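Local coordinates for peptidase M16 C-terminal domain-containing protein (Enterococcus faecalis, PDB 3D3Y), which is of unknown function but is related by sequence to the M16 peptidases and is predicted to bind a metal ion, at residues A[276-281]-A[401-406]; A[338-343]-A[405-410]; A[284-289]-A[354-359]. All coordinates share one frame; numbering follows the deposited sequence.

Contact 1: residues A[276-281]-A[401-406]; sequences QVFNGI and PEIQEV
Ile-403 lays its two branches over separate parts of helix 272-284, CG2 against the start of the Phe-278 side chain and CD1 between two aliphatic groups a turn apart. The CD1 methyl of Ile-403 meets Val-277 CG1 at 3.7 Å and Ile-281 CD1 at 3.8 Å, and in both pairs the side chains cross at about a right angle. With Ile-403 CG1 anti to the carbonyl carbon (chi1 -60°), CG2 stands anti to the backbone N, where it comes within 4.1 Å of Phe-278 CB. One turn further along helix 400-409, Val-406 CG1 meets the same Phe-278 CB at 3.6 Å and extends to CG and CD2, approaching the ring obliquely. All five touching residues are buried, and the side-chain contacts are apolar, though the Phe-278 ring also borders the Ile-403 carbonyl oxygen. The short segments cross at -78° with their axes 9.2 Å apart at closest approach, so the two helices share one compact patch centred on Phe-278 and Ile-403 and then diverge. Other helices also touch the patch. Helix 326-341 brings Leu-337 and Ile-340 to Phe-278, and helix 347-364 places Thr-353 against Val-277 and Ile-281. The crossing therefore lies within the helical layer of the C-terminal part of the chain, whose helix 400-409 leads into strand 411-421 of the five-stranded mixed sheet.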
loop_
_atom_site.group_PDB
_atom_site.type_symbol
_atom_site.label_atom_id
_atom_site.label_comp_id
_atom_site.label_asym_id
_atom_site.label_seq_id
_atom_site.Cartn_x
_atom_site.Cartn_y
_atom_site.Cartn_z
ATOM N N GLN A 276 -0.775 17.446 -4.460
ATOM C CA GLN A 276 -2.122 16.902 -4.278
ATOM C C GLN A 276 -3.095 17.629 -5.236
ATOM O O GLN A 276 -3.881 17.004 -5.943
ATOM C CB GLN A 276 -2.561 17.078 -2.816
ATOM C CG GLN A 276 -1.742 16.284 -1.786
ATOM C CD GLN A 276 -1.977 14.785 -1.916
ATOM O OE1 GLN A 276 -3.035 14.344 -2.397
ATOM N NE2 GLN A 276 -0.997 13.993 -1.510
ATOM N N VAL A 277 -3.001 18.952 -5.250
ATOM C CA VAL A 277 -3.884 19.779 -6.045
ATOM C C VAL A 277 -3.514 19.663 -7.516
ATOM O O VAL A 277 -4.409 19.492 -8.354
ATOM C CB VAL A 277 -3.906 21.259 -5.546
ATOM C CG1 VAL A 277 -4.803 22.152 -6.455
ATOM C CG2 VAL A 277 -4.384 21.320 -4.082
ATOM N N PHE A 278 -2.214 19.720 -7.834
ATOM C CA PHE A 278 -1.793 19.574 -9.240
ATOM C C PHE A 278 -2.370 18.291 -9.833
ATOM O O PHE A 278 -2.922 18.292 -10.946
ATOM C CB PHE A 278 -0.271 19.548 -9.387
ATOM C CG PHE A 278 0.167 18.998 -10.718
ATOM C CD1 PHE A 278 0.253 19.836 -11.848
ATOM C CD2 PHE A 278 0.454 17.640 -10.861
ATOM C CE1 PHE A 278 0.628 19.317 -13.108
ATOM C CE2 PHE A 278 0.821 17.113 -12.109
ATOM C CZ PHE A 278 0.928 17.961 -13.235
ATOM N N ASN A 279 -2.261 17.200 -9.070
ATOM C CA ASN A 279 -2.716 15.901 -9.540
ATOM C C ASN A 279 -4.194 15.907 -9.837
ATOM O O ASN A 279 -4.627 15.368 -10.875
ATOM C CB ASN A 279 -2.392 14.759 -8.566
ATOM C CG ASN A 279 -2.889 13.419 -9.097
ATOM O OD1 ASN A 279 -3.784 12.778 -8.499
ATOM N ND2 ASN A 279 -2.352 13.019 -10.244
ATOM N N GLY A 280 -4.972 16.523 -8.944
ATOM C CA GLY A 280 -6.410 16.636 -9.145
ATOM C C GLY A 280 -6.770 17.402 -10.405
ATOM O O GLY A 280 -7.705 17.017 -11.103
ATOM N N ILE A 281 -6.020 18.472 -10.710
ATOM C CA ILE A 281 -6.334 19.331 -11.862
ATOM C C ILE A 281 -5.902 18.660 -13.164
ATOM O O ILE A 281 -6.525 18.854 -14.214
ATOM C CB ILE A 281 -5.619 20.695 -11.709
ATOM C CG1 ILE A 281 -6.279 21.535 -10.607
ATOM C CG2 ILE A 281 -5.582 21.486 -13.020
ATOM C CD1 ILE A 281 -5.323 22.668 -10.086
ATOM N N PRO A 401 0.688 29.625 -8.653
ATOM C CA PRO A 401 2.151 29.576 -8.808
ATOM C C PRO A 401 2.776 28.301 -8.213
ATOM O O PRO A 401 3.705 27.739 -8.814
ATOM C CB PRO A 401 2.632 30.872 -8.119
ATOM C CG PRO A 401 1.465 31.837 -8.319
ATOM C CD PRO A 401 0.250 30.918 -8.096
ATOM N N GLU A 402 2.240 27.807 -7.096
ATOM C CA GLU A 402 2.735 26.539 -6.540
ATOM C C GLU A 402 2.432 25.344 -7.428
ATOM O O GLU A 402 3.283 24.430 -7.573
ATOM C CB GLU A 402 2.165 26.273 -5.156
ATOM C CG GLU A 402 2.741 27.229 -4.057
ATOM C CD GLU A 402 2.001 27.073 -2.726
ATOM O OE1 GLU A 402 0.825 26.614 -2.752
ATOM O OE2 GLU A 402 2.577 27.398 -1.659
ATOM N N ILE A 403 1.236 25.352 -8.021
ATOM C CA ILE A 403 0.822 24.298 -8.958
ATOM C C ILE A 403 1.689 24.302 -10.214
ATOM O O ILE A 403 2.070 23.206 -10.720
ATOM C CB ILE A 403 -0.687 24.444 -9.316
ATOM C CG1 ILE A 403 -1.570 24.340 -8.049
ATOM C CG2 ILE A 403 -1.094 23.409 -10.413
ATOM C CD1 ILE A 403 -2.964 24.914 -8.164
ATOM N N GLN A 404 1.987 25.507 -10.726
ATOM C CA GLN A 404 2.840 25.685 -11.902
ATOM C C GLN A 404 4.242 25.157 -11.615
ATOM O O GLN A 404 4.868 24.501 -12.474
ATOM C CB GLN A 404 2.974 27.174 -12.294
ATOM C CG GLN A 404 1.720 27.871 -12.783
ATOM C CD GLN A 404 1.978 29.339 -13.090
ATOM O OE1 GLN A 404 1.675 30.214 -12.266
ATOM N NE2 GLN A 404 2.539 29.618 -14.259
ATOM N N GLU A 405 4.748 25.459 -10.416
ATOM C CA GLU A 405 6.065 24.922 -10.012
ATOM C C GLU A 405 6.105 23.360 -9.953
ATOM O O GLU A 405 7.066 22.745 -10.430
ATOM C CB GLU A 405 6.532 25.562 -8.690
ATOM C CG GLU A 405 7.870 25.073 -8.151
ATOM C CD GLU A 405 9.030 25.326 -9.114
ATOM O OE1 GLU A 405 8.960 26.295 -9.922
ATOM O OE2 GLU A 405 10.015 24.544 -9.048
ATOM N N VAL A 406 5.089 22.735 -9.371
ATOM C CA VAL A 406 4.970 21.269 -9.374
ATOM C C VAL A 406 4.992 20.785 -10.842
ATOM O O VAL A 406 5.730 19.856 -11.197
ATOM C CB VAL A 406 3.661 20.804 -8.643
ATOM C CG1 VAL A 406 3.310 19.330 -8.954
ATOM C CG2 VAL A 406 3.819 21.027 -7.129
#

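Contact 2: residues A[338-343]-A[405-410]; sequences ENIRLG and EVAKRL
Arg-341 turns CG anti to its carbonyl carbon (chi1 -69°) and runs extended from there, a course that carries NE to the C-terminal end of helix 400-409. NE and NH2 both donate to Ala-407 O, a side-on grip on one carbonyl oxygen. The NE bond is the shorter, 2.7 Å from Arg-341 NE to Ala-407 O, but its donor stands above the carbonyl plane; the bond from Arg-341 NH2, 2.9 Å to Ala-407 O, lies in that plane with a more bent N-H...O angle of 135°. Beyond the helix, Leu-410 O also sits at the guanidinium edge, close to NH2 but at a poor angle for bonding. Arg-341 NH1 forms a salt bridge with Glu-338 OE2 at 2.7 Å, in the guanidinium plane, so bonds at different edges fix the rotation of the group. A positive charge at a helix C-terminus would be expected to interact favourably with the helix dipole, although Glu-338 probably offsets part of it.

Nearer the backbone, Ala-407 CB packs against Arg-341 CG and Ile-340 CG2, each at 3.6 Å, while the extended Lys-408 chain runs past Arg-341 and is joined to Arg-341 O through weak bonds to one water. Helix 326-341 finishes here in a Schellman motif, with Gly-343 at positive phi. Phe-278 of helix 272-284 and Leu-337 of helix 326-341 also touch Ala-407, and Leu-410 leads directly into strand 411-421, which places the contact where two helix ends meet beside the five-stranded mixed sheet containing that strand.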
loop_
_atom_site.group_PDB
_atom_site.type_symbol
_atom_site.label_atom_id
_atom_site.label_comp_id
_atom_site.label_asym_id
_atom_site.label_seq_id
_atom_site.Cartn_x
_atom_site.Cartn_y
_atom_site.Cartn_z
ATOM N N GLU A 338 1.611 21.364 -20.366
ATOM C CA GLU A 338 2.092 22.694 -20.657
ATOM C C GLU A 338 1.105 23.779 -20.205
ATOM O O GLU A 338 1.518 24.828 -19.681
ATOM C CB GLU A 338 2.402 22.824 -22.142
ATOM C CG GLU A 338 3.666 22.023 -22.534
ATOM C CD GLU A 338 4.885 22.370 -21.633
ATOM O OE1 GLU A 338 5.172 23.581 -21.447
ATOM O OE2 GLU A 338 5.530 21.417 -21.106
ATOM N N ASN A 339 -0.189 23.522 -20.392
ATOM C CA ASN A 339 -1.195 24.473 -19.968
ATOM C C ASN A 339 -1.144 24.729 -18.477
ATOM O O ASN A 339 -1.260 25.875 -18.042
ATOM C CB ASN A 339 -2.595 24.012 -20.379
ATOM C CG ASN A 339 -2.855 24.234 -21.855
ATOM O OD1 ASN A 339 -2.152 25.021 -22.512
ATOM N ND2 ASN A 339 -3.896 23.579 -22.382
ATOM N N ILE A 340 -0.992 23.662 -17.692
ATOM C CA ILE A 340 -0.800 23.831 -16.244
ATOM C C ILE A 340 0.512 24.589 -15.986
ATOM O O ILE A 340 0.536 25.527 -15.201
ATOM C CB ILE A 340 -0.807 22.480 -15.497
ATOM C CG1 ILE A 340 -2.193 21.774 -15.692
ATOM C CG2 ILE A 340 -0.446 22.697 -14.021
ATOM C CD1 ILE A 340 -2.206 20.299 -15.211
ATOM N N ARG A 341 1.612 24.183 -16.627
ATOM C CA ARG A 341 2.875 24.934 -16.450
ATOM C C ARG A 341 2.677 26.438 -16.702
ATOM O O ARG A 341 3.231 27.290 -15.976
ATOM C CB ARG A 341 3.984 24.387 -17.360
ATOM C CG ARG A 341 4.446 23.014 -16.927
ATOM C CD ARG A 341 5.425 22.318 -17.918
ATOM N NE ARG A 341 6.099 21.237 -17.209
ATOM C CZ ARG A 341 6.819 20.268 -17.768
ATOM N NH1 ARG A 341 6.930 20.174 -19.099
ATOM N NH2 ARG A 341 7.415 19.375 -16.979
ATOM N N LEU A 342 1.883 26.760 -17.722
ATOM C CA LEU A 342 1.610 28.170 -18.095
ATOM C C LEU A 342 0.640 28.872 -17.142
ATOM O O LEU A 342 0.474 30.081 -17.217
ATOM C CB LEU A 342 1.086 28.258 -19.539
ATOM C CG LEU A 342 2.109 27.925 -20.645
ATOM C CD1 LEU A 342 1.396 27.562 -21.969
ATOM C CD2 LEU A 342 3.070 29.098 -20.860
ATOM N N GLY A 343 0.019 28.110 -16.242
ATOM C CA GLY A 343 -0.917 28.704 -15.275
ATOM C C GLY A 343 -2.272 28.929 -15.900
ATOM O O GLY A 343 -3.067 29.740 -15.413
ATOM N N GLU A 405 4.748 25.459 -10.416
ATOM C CA GLU A 405 6.065 24.922 -10.012
ATOM C C GLU A 405 6.105 23.360 -9.953
ATOM O O GLU A 405 7.066 22.745 -10.430
ATOM C CB GLU A 405 6.532 25.562 -8.690
ATOM C CG GLU A 405 7.870 25.073 -8.151
ATOM C CD GLU A 405 9.030 25.326 -9.114
ATOM O OE1 GLU A 405 8.960 26.295 -9.922
ATOM O OE2 GLU A 405 10.015 24.544 -9.048
ATOM N N VAL A 406 5.089 22.735 -9.371
ATOM C CA VAL A 406 4.970 21.269 -9.374
ATOM C C VAL A 406 4.992 20.785 -10.842
ATOM O O VAL A 406 5.730 19.856 -11.197
ATOM C CB VAL A 406 3.661 20.804 -8.643
ATOM C CG1 VAL A 406 3.310 19.330 -8.954
ATOM C CG2 VAL A 406 3.819 21.027 -7.129
ATOM N N ALA A 407 4.215 21.449 -11.693
ATOM C CA ALA A 407 4.140 21.054 -13.124
ATOM C C ALA A 407 5.502 21.176 -13.823
ATOM O O ALA A 407 5.874 20.320 -14.654
ATOM C CB ALA A 407 3.096 21.892 -13.839
ATOM N N LYS A 408 6.258 22.226 -13.491
ATOM C CA LYS A 408 7.596 22.408 -14.075
ATOM C C LYS A 408 8.600 21.379 -13.560
ATOM O O LYS A 408 9.513 20.986 -14.290
ATOM C CB LYS A 408 8.124 23.836 -13.837
ATOM C CG LYS A 408 7.431 24.897 -14.706
ATOM C CD LYS A 408 7.780 26.323 -14.236
ATOM C CE LYS A 408 6.978 27.359 -15.029
ATOM N NZ LYS A 408 7.078 28.703 -14.364
ATOM N N ARG A 409 8.439 20.951 -12.308
ATOM C CA ARG A 409 9.331 19.924 -11.716
ATOM C C ARG A 409 9.137 18.542 -12.310
ATOM O O ARG A 409 10.065 17.743 -12.360
ATOM C CB ARG A 409 9.076 19.826 -10.223
ATOM C CG ARG A 409 9.717 20.953 -9.482
ATOM C CD ARG A 409 9.340 20.939 -8.011
ATOM N NE ARG A 409 9.910 22.120 -7.350
ATOM C CZ ARG A 409 10.649 22.080 -6.246
ATOM N NH1 ARG A 409 10.915 20.913 -5.659
ATOM N NH2 ARG A 409 11.115 23.217 -5.738
ATOM N N LEU A 410 7.906 18.261 -12.719
ATOM C CA LEU A 410 7.526 16.999 -13.330
ATOM C C LEU A 410 8.424 16.721 -14.490
ATOM O O LEU A 410 8.659 17.609 -15.297
ATOM C CB LEU A 410 6.112 17.119 -13.883
ATOM C CG LEU A 410 5.244 15.904 -13.701
ATOM C CD1 LEU A 410 4.877 15.945 -12.235
ATOM C CD2 LEU A 410 3.987 15.988 -14.538
HETATM O O HOH W 1 5.063 29.972 -16.800
#

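Contact 3: residues A[284-289]-A[354-359]; sequences GFPHSK and KAMLKN
A type I beta turn, Phe-285 to Ser-288, links helix 272-284 to helix 289-295 and presents two rings to helix 347-364, where selenomethionine Met-356 receives them. The Met-356 chain passes over one face of Phe-285: CB lies 3.9 Å from the ring centroid as a CH-pi contact, offset toward the rim, and SE lies 4.2 Å from the same centroid, 27° off the normal. A bend at chi3 (78°) brings Met-356 CE beside the rim, 3.4 Å from Phe-285 CD1. The selenium of Met-356 meanwhile faces the edge of the His-287 ring, essentially in its plane and 3.7 Å from His-287 CE1, so one atom touches a face of the first ring and the edge of the second. His-287 NE2 is hydrogen-bonded to Thr-353 OG1 on the same helix as Met-356, which helps to fix the imidazole. At the edge of the Phe-285 ring, near its plane, Leu-357 CD2 lies 4.0 Å from Phe-285 CZ, while Pro-286 CD borders the selenomethionine methyl. The turn itself is secured by the Ser-288 N to Phe-285 O bond, and Ser-288 OG accepts from Phe-291 N. The result is a Met-aromatic contact, the selenium over the Phe-285 face and at the His-287 edge, on a type I turn whose last residue, Ser-288, N-caps helix 289-295.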
loop_
_atom_site.group_PDB
_atom_site.type_symbol
_atom_site.label_atom_id
_atom_site.label_comp_id
_atom_site.label_asym_id
_atom_site.label_seq_id
_atom_site.Cartn_x
_atom_site.Cartn_y
_atom_site.Cartn_z
ATOM N N GLY A 284 -6.665 13.764 -11.949
ATOM C CA GLY A 284 -7.074 13.017 -10.751
ATOM C C GLY A 284 -8.573 12.812 -10.594
ATOM O O GLY A 284 -9.030 11.801 -10.017
ATOM N N PHE A 285 -9.331 13.776 -11.103
ATOM C CA PHE A 285 -10.766 13.867 -10.898
ATOM C C PHE A 285 -11.482 14.063 -12.241
ATOM O O PHE A 285 -10.837 14.412 -13.225
ATOM C CB PHE A 285 -11.052 15.078 -10.003
ATOM C CG PHE A 285 -10.590 14.925 -8.578
ATOM C CD1 PHE A 285 -11.064 13.887 -7.775
ATOM C CD2 PHE A 285 -9.747 15.876 -8.001
ATOM C CE1 PHE A 285 -10.676 13.775 -6.428
ATOM C CE2 PHE A 285 -9.348 15.757 -6.662
ATOM C CZ PHE A 285 -9.800 14.695 -5.878
ATOM N N PRO A 286 -12.817 13.850 -12.287
ATOM C CA PRO A 286 -13.550 13.968 -13.551
ATOM C C PRO A 286 -13.525 15.350 -14.201
ATOM O O PRO A 286 -13.766 15.452 -15.414
ATOM C CB PRO A 286 -15.005 13.563 -13.183
ATOM C CG PRO A 286 -14.888 12.776 -11.914
ATOM C CD PRO A 286 -13.700 13.420 -11.180
ATOM N N HIS A 287 -13.198 16.385 -13.422
ATOM C CA HIS A 287 -13.136 17.743 -13.925
ATOM C C HIS A 287 -11.703 18.090 -14.386
ATOM O O HIS A 287 -11.417 19.227 -14.775
ATOM C CB HIS A 287 -13.619 18.734 -12.849
ATOM C CG HIS A 287 -12.781 18.723 -11.600
ATOM N ND1 HIS A 287 -13.132 18.012 -10.471
ATOM C CD2 HIS A 287 -11.602 19.321 -11.312
ATOM C CE1 HIS A 287 -12.216 18.197 -9.534
ATOM N NE2 HIS A 287 -11.271 18.977 -10.023
ATOM N N SER A 288 -10.822 17.090 -14.385
ATOM C CA SER A 288 -9.408 17.309 -14.661
ATOM C C SER A 288 -9.159 17.664 -16.115
ATOM O O SER A 288 -9.991 17.369 -16.976
ATOM C CB SER A 288 -8.586 16.071 -14.316
ATOM O OG SER A 288 -8.844 15.019 -15.235
ATOM N N LYS A 289 -7.994 18.248 -16.405
ATOM C CA LYS A 289 -7.684 18.571 -17.805
ATOM C C LYS A 289 -7.648 17.374 -18.746
ATOM O O LYS A 289 -8.117 17.468 -19.892
ATOM C CB LYS A 289 -6.390 19.412 -17.912
ATOM C CG LYS A 289 -6.555 20.777 -17.231
ATOM C CD LYS A 289 -5.378 21.713 -17.480
ATOM C CE LYS A 289 -5.636 23.079 -16.805
ATOM N NZ LYS A 289 -6.640 23.861 -17.556
ATOM N N LYS A 354 -9.810 21.213 -4.688
ATOM C CA LYS A 354 -9.672 21.379 -3.227
ATOM C C LYS A 354 -10.865 20.762 -2.448
ATOM O O LYS A 354 -10.666 20.036 -1.471
ATOM C CB LYS A 354 -9.446 22.840 -2.843
ATOM C CG LYS A 354 -8.123 23.453 -3.385
ATOM C CD LYS A 354 -7.995 24.921 -3.004
ATOM C CE LYS A 354 -6.585 25.422 -3.305
ATOM N NZ LYS A 354 -6.401 26.874 -2.997
ATOM N N ALA A 355 -12.090 21.008 -2.923
ATOM C CA ALA A 355 -13.306 20.457 -2.291
ATOM C C ALA A 355 -13.262 18.922 -2.220
ATOM O O ALA A 355 -13.505 18.323 -1.161
ATOM C CB ALA A 355 -14.574 20.931 -3.064
HETATM N N MSE A 356 -12.894 18.293 -3.336
HETATM C CA MSE A 356 -12.886 16.830 -3.401
HETATM C C MSE A 356 -11.752 16.238 -2.564
HETATM O O MSE A 356 -11.937 15.228 -1.918
HETATM C CB MSE A 356 -12.851 16.328 -4.855
HETATM C CG MSE A 356 -14.215 16.532 -5.552
HETATM SE SE MSE A 356 -14.217 15.951 -7.393
HETATM C CE MSE A 356 -14.382 14.028 -7.060
ATOM N N LEU A 357 -10.591 16.888 -2.559
ATOM C CA LEU A 357 -9.515 16.441 -1.674
ATOM C C LEU A 357 -9.938 16.557 -0.206
ATOM O O LEU A 357 -9.783 15.594 0.557
ATOM C CB LEU A 357 -8.203 17.205 -1.933
ATOM C CG LEU A 357 -7.477 16.839 -3.234
ATOM C CD1 LEU A 357 -6.402 17.873 -3.573
ATOM C CD2 LEU A 357 -6.861 15.421 -3.212
ATOM N N LYS A 358 -10.494 17.707 0.184
ATOM C CA LYS A 358 -10.957 17.886 1.567
ATOM C C LYS A 358 -12.023 16.882 1.930
ATOM O O LYS A 358 -11.940 16.267 2.977
ATOM C CB LYS A 358 -11.488 19.304 1.824
ATOM C CG LYS A 358 -10.366 20.373 1.849
ATOM C CD LYS A 358 -10.924 21.754 2.156
ATOM C CE LYS A 358 -11.803 22.264 1.022
ATOM N NZ LYS A 358 -12.065 23.700 1.298
ATOM N N ASN A 359 -13.019 16.709 1.066
ATOM C CA ASN A 359 -14.104 15.765 1.354
ATOM C C ASN A 359 -13.575 14.345 1.614
ATOM O O ASN A 359 -14.017 13.661 2.551
ATOM C CB ASN A 359 -15.154 15.740 0.221
ATOM C CG ASN A 359 -16.011 17.028 0.159
ATOM O OD1 ASN A 359 -16.101 17.801 1.126
ATOM N ND2 ASN A 359 -16.647 17.255 -1.003
#

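How the contacts relate
Contacts 1 and 2 lie side by side, their centres about 7 Å apart, and both draw on helix 400-409; the centre of contact 3 is about 12 Å from that of contact 1 and about 18 Å from that of contact 2. Contact 1 is wholly buried and aliphatic-aromatic, contact 2 is mostly buried yet partly polar because it sits where helices end, and contact 3 is a surface contact built on selenium and rings. Gln-404 NE2 of 401-406 hydrogen-bonds to Arg-341 O of 338-343, joining the first two contacts, whereas Ile-281 O probably accepts from Lys-289 N, bringing contact 3's turn back to helix 272-284. Along the chain, contact 3 is nested within the loop that contact 1 closes.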